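Local coordinates for putative spindle pole body component alp6 protein (Chaetomium thermophilum, PDB 6L7R) that probably binds gamma-tubulin and microtubule minus ends as a GCP3 member of the TUBGCP family, represented here by its N-terminal part, at residues R8-N11 and A12-S15; Q75-R78 and F79-Y83. One frame throughout, in Å; residues are numbered along the deposited sequence.

Contact 1: R8-N11 and A12-S15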
loop_
_atom_site.group_PDB
_atom_site.type_symbol
_atom_site.label_atom_id
_atom_site.label_comp_id
_atom_site.label_asym_id
_atom_site.label_seq_id
_atom_site.Cartn_x
_atom_site.Cartn_y
_atom_site.Cartn_z
ATOM N N ARG A 8 11.074 -10.561 -1.340
ATOM C CA ARG A 8 10.550 -9.440 -2.119
ATOM C C ARG A 8 9.703 -8.505 -1.267
ATOM O O ARG A 8 9.662 -7.291 -1.524
ATOM C CB ARG A 8 9.761 -9.964 -3.322
ATOM C CG ARG A 8 10.592 -10.889 -4.191
ATOM C CD ARG A 8 10.216 -10.814 -5.650
ATOM N NE ARG A 8 8.847 -11.258 -5.891
ATOM C CZ ARG A 8 8.171 -10.994 -7.006
ATOM N NH1 ARG A 8 8.743 -10.292 -7.977
ATOM N NH2 ARG A 8 6.927 -11.431 -7.154
ATOM N N ILE A 9 9.046 -9.035 -0.235
ATOM C CA ILE A 9 8.261 -8.185 0.656
ATOM C C ILE A 9 9.177 -7.329 1.522
ATOM O O ILE A 9 8.967 -6.121 1.668
ATOM C CB ILE A 9 7.311 -9.058 1.494
ATOM C CG1 ILE A 9 6.220 -9.667 0.592
ATOM C CG2 ILE A 9 6.734 -8.269 2.670
ATOM C CD1 ILE A 9 5.478 -10.835 1.224
ATOM N N ASN A 10 10.233 -7.924 2.070
ATOM C CA ASN A 10 11.162 -7.154 2.890
ATOM C C ASN A 10 11.903 -6.097 2.073
ATOM O O ASN A 10 12.180 -5.003 2.578
ATOM C CB ASN A 10 12.165 -8.091 3.572
ATOM C CG ASN A 10 11.539 -8.897 4.693
ATOM O OD1 ASN A 10 10.486 -8.540 5.222
ATOM N ND2 ASN A 10 12.198 -9.987 5.072
ATOM N N ASN A 11 12.277 -6.414 0.834
ATOM C CA ASN A 11 12.884 -5.395 -0.017
ATOM C C ASN A 11 11.924 -4.226 -0.223
ATOM O O ASN A 11 12.339 -3.059 -0.217
ATOM C CB ASN A 11 13.292 -5.989 -1.368
ATOM C CG ASN A 11 14.465 -6.937 -1.260
ATOM O OD1 ASN A 11 15.180 -6.953 -0.258
ATOM N ND2 ASN A 11 14.680 -7.725 -2.307
ATOM N N ALA A 12 10.633 -4.523 -0.381
ATOM C CA ALA A 12 9.645 -3.459 -0.518
ATOM C C ALA A 12 9.498 -2.681 0.783
ATOM O O ALA A 12 9.355 -1.446 0.770
ATOM C CB ALA A 12 8.302 -4.045 -0.952
ATOM N N ILE A 13 9.536 -3.382 1.920
ATOM C CA ILE A 13 9.437 -2.685 3.198
ATOM C C ILE A 13 10.605 -1.730 3.364
ATOM O O ILE A 13 10.427 -0.580 3.788
ATOM C CB ILE A 13 9.355 -3.682 4.365
ATOM C CG1 ILE A 13 8.016 -4.431 4.333
ATOM C CG2 ILE A 13 9.541 -2.934 5.705
ATOM C CD1 ILE A 13 7.969 -5.657 5.266
ATOM N N ASP A 14 11.818 -2.184 3.027
ATOM C CA ASP A 14 12.978 -1.297 3.093
ATOM C C ASP A 14 12.732 -0.028 2.292
ATOM O O ASP A 14 13.015 1.084 2.756
ATOM C CB ASP A 14 14.225 -1.999 2.551
ATOM C CG ASP A 14 14.702 -3.140 3.417
ATOM O OD1 ASP A 14 14.393 -3.171 4.631
ATOM O OD2 ASP A 14 15.424 -4.001 2.867
ATOM N N SER A 15 12.181 -0.180 1.087
ATOM C CA SER A 15 11.929 0.972 0.235
ATOM C C SER A 15 10.906 1.903 0.864
ATOM O O SER A 15 11.092 3.127 0.878
ATOM C CB SER A 15 11.461 0.505 -1.145
ATOM O OG SER A 15 12.526 -0.121 -1.827
HETATM O O HOH W 1 14.920 -2.030 -0.789
#
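Asn11, Ala12 and Ile13 carry most of this local contact, in which successive turns of helix 6-20 meet through i to i+4 pairs. The Asn11 carbonyl is gripped twice. Ser15 N donates to Asn11 O at 3.2 Å, and a water donates to the same oxygen, Asn11 O, at 2.8 Å. The same water is hydrogen-bonded to Ser15 OG at 3.2 Å, linking the carbonyl to the hydroxyl one turn on.

Ala12 N donates to Arg8 O over 3.1 Å, standing 37° out of the carbonyl plane, above it rather than on a lone pair. The Ala12 methyl lies against the carbonyls of the preceding turn, with Ala12 CB 3.4 Å from Ile9 O.

Ile13 N lies in the plane of the Ile9 carbonyl and makes a shorter bond, 2.8 Å to Ile9 O. The first torsion of Ile13 (chi1 -69°) puts CG1 beside the backbone N and against the carbonyl, Ile13 CG1 to Ile9 O being 3.3 Å; the extended chi2 carries CD1 on to Ile9, where Ile13 CD1 meets Ile9 CG2 at 3.9 Å, the two side chains crossing at a slant. Asn10 lies alongside Ile13, pointing the same way, with Asn10 OD1 near Ile13 CD1; that OD1 also has a weak hydrogen bond to Arg43 NE. Asp14 N adds the next i to i+4 bond, to Asn10 O, nearly straight at the hydrogen (167°).

Ile13 packs on Phe39 and Val42 of helix 29-47 and also on an apolar side chain of the partner protein, while Arg8 NH2 bonds to a polar side chain of that protein. The chemistry is thus of two kinds: the buried Ile9 and Ile13 give the apolar contact, whereas the Asn11 carbonyl is satisfied by both Ser15 N and a water.

Contact 2: Q75-R78 and F79-Y83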
loop_
_atom_site.group_PDB
_atom_site.type_symbol
_atom_site.label_atom_id
_atom_site.label_comp_id
_atom_site.label_asym_id
_atom_site.label_seq_id
_atom_site.Cartn_x
_atom_site.Cartn_y
_atom_site.Cartn_z
ATOM N N GLN A 75 -17.131 12.797 -8.899
ATOM C CA GLN A 75 -16.316 11.799 -9.583
ATOM C C GLN A 75 -16.748 10.370 -9.279
ATOM O O GLN A 75 -15.966 9.437 -9.485
ATOM C CB GLN A 75 -14.837 11.982 -9.236
ATOM C CG GLN A 75 -14.361 13.398 -9.428
ATOM C CD GLN A 75 -13.635 13.944 -8.227
ATOM O OE1 GLN A 75 -12.942 13.215 -7.532
ATOM N NE2 GLN A 75 -13.815 15.230 -7.957
ATOM N N ALA A 76 -17.974 10.176 -8.790
ATOM C CA ALA A 76 -18.464 8.821 -8.559
ATOM C C ALA A 76 -18.565 8.045 -9.872
ATOM O O ALA A 76 -18.117 6.895 -9.961
ATOM C CB ALA A 76 -19.814 8.870 -7.845
ATOM N N LEU A 77 -19.150 8.660 -10.903
ATOM C CA LEU A 77 -19.200 8.020 -12.217
ATOM C C LEU A 77 -17.794 7.733 -12.738
ATOM O O LEU A 77 -17.525 6.649 -13.274
ATOM C CB LEU A 77 -19.979 8.899 -13.204
ATOM C CG LEU A 77 -19.990 8.524 -14.696
ATOM C CD1 LEU A 77 -20.398 7.073 -14.900
ATOM C CD2 LEU A 77 -20.906 9.454 -15.519
ATOM N N ARG A 78 -16.877 8.689 -12.570
ATOM C CA ARG A 78 -15.510 8.485 -13.029
ATOM C C ARG A 78 -14.868 7.282 -12.345
ATOM O O ARG A 78 -14.182 6.485 -12.994
ATOM C CB ARG A 78 -14.688 9.750 -12.793
ATOM C CG ARG A 78 -13.234 9.619 -13.214
ATOM C CD ARG A 78 -12.661 10.942 -13.723
ATOM N NE ARG A 78 -12.660 12.001 -12.715
ATOM C CZ ARG A 78 -11.595 12.381 -12.013
ATOM N NH1 ARG A 78 -10.422 11.788 -12.194
ATOM N NH2 ARG A 78 -11.701 13.367 -11.129
ATOM N N PHE A 79 -15.083 7.123 -11.036
ATOM C CA PHE A 79 -14.544 5.943 -10.370
ATOM C C PHE A 79 -15.138 4.667 -10.950
ATOM O O PHE A 79 -14.426 3.675 -11.144
ATOM C CB PHE A 79 -14.802 5.972 -8.867
ATOM C CG PHE A 79 -14.662 4.614 -8.239
ATOM C CD1 PHE A 79 -13.400 4.087 -7.990
ATOM C CD2 PHE A 79 -15.779 3.836 -7.969
ATOM C CE1 PHE A 79 -13.253 2.817 -7.446
ATOM C CE2 PHE A 79 -15.646 2.566 -7.438
ATOM C CZ PHE A 79 -14.384 2.057 -7.165
ATOM N N SER A 80 -16.450 4.664 -11.194
ATOM C CA SER A 80 -17.108 3.473 -11.720
ATOM C C SER A 80 -16.531 3.076 -13.074
ATOM O O SER A 80 -16.328 1.887 -13.351
ATOM C CB SER A 80 -18.610 3.721 -11.816
ATOM O OG SER A 80 -19.293 2.532 -12.153
ATOM N N ASN A 81 -16.247 4.056 -13.931
ATOM C CA ASN A 81 -15.621 3.734 -15.210
ATOM C C ASN A 81 -14.184 3.253 -15.014
ATOM O O ASN A 81 -13.734 2.324 -15.696
ATOM C CB ASN A 81 -15.676 4.949 -16.137
ATOM C CG ASN A 81 -17.103 5.324 -16.524
ATOM O OD1 ASN A 81 -18.025 4.514 -16.397
ATOM N ND2 ASN A 81 -17.292 6.557 -16.992
ATOM N N LEU A 82 -13.447 3.867 -14.085
ATOM C CA LEU A 82 -12.092 3.395 -13.798
ATOM C C LEU A 82 -12.100 1.958 -13.279
ATOM O O LEU A 82 -11.274 1.131 -13.699
ATOM C CB LEU A 82 -11.413 4.323 -12.789
ATOM C CG LEU A 82 -10.999 5.710 -13.280
ATOM C CD1 LEU A 82 -10.720 6.660 -12.117
ATOM C CD2 LEU A 82 -9.783 5.597 -14.173
ATOM N N TYR A 83 -13.039 1.640 -12.381
ATOM C CA TYR A 83 -13.128 0.291 -11.829
ATOM C C TYR A 83 -13.363 -0.731 -12.927
ATOM O O TYR A 83 -12.767 -1.815 -12.923
ATOM C CB TYR A 83 -14.255 0.215 -10.794
ATOM C CG TYR A 83 -14.482 -1.183 -10.239
ATOM C CD1 TYR A 83 -13.516 -1.808 -9.455
ATOM C CD2 TYR A 83 -15.662 -1.873 -10.493
ATOM C CE1 TYR A 83 -13.718 -3.089 -8.948
ATOM C CE2 TYR A 83 -15.873 -3.149 -9.986
ATOM C CZ TYR A 83 -14.898 -3.750 -9.217
ATOM O OH TYR A 83 -15.106 -5.016 -8.717
#
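Gln75 O accepts the amide of Phe79, with Phe79 N 2.9 Å from Gln75 O, so the residue at the N-cap position supplies the first carbonyl of this set of i to i+4 bonds. Ala76 O follows with Ser80 N at 3.0 Å, and the same Ala76 oxygen also sits at the edge of the Phe79 ring, near its plane. One face of that ring has Tyr83 CB 4.1 Å above it, offset toward the rim. The ring packs on Ile64 and Leu68 of helix 59-70; this helix and helix 76-88, joined by a short connection, form a helical hairpin. Tyr83 OH adds a hydrogen bond to Asn58 OD1.

Leu77 O takes the amide of Asn81, 3.0 Å from Leu77 O to Asn81 N. With CG anti to the backbone N (chi1 171°), the leucine sends one methyl to the asparagine amide: Leu77 CD1 is 3.8 Å from both Asn81 ND2 and Asn81 OD1, the two side chains crossing at a slant.

Arg78 O bonds Leu82 N, and the two side chains lie side by side, pointing the same way, Arg78 CG touching Leu82 CD1 at 4.0 Å. The arginine chain bends at chi2 and again at chi3 (62°), and its NH1 forms a salt bridge with an acidic side chain of the partner protein.

In the fold
From the N terminus the chain enters helix 6-20, where two successive turns make contact 1 and lie against helix 29-47. It then runs through helices 29-47 and 59-70 before reaching helix 76-88, where contact 2 occupies the first turns; helix 95-105 follows. Each contact joins adjoining segments of one helix, so neither closes a loop; they follow in series, without nesting or crossing. Their centres are 31 Å apart, on opposite sides of the chain's centre, and their nearest atoms about 22 Å apart. Contact 1 therefore belongs to the pairing of helices 6-20 and 29-47, contact 2 to that of helices 59-70 and 76-88, and both regions also touch the partner protein.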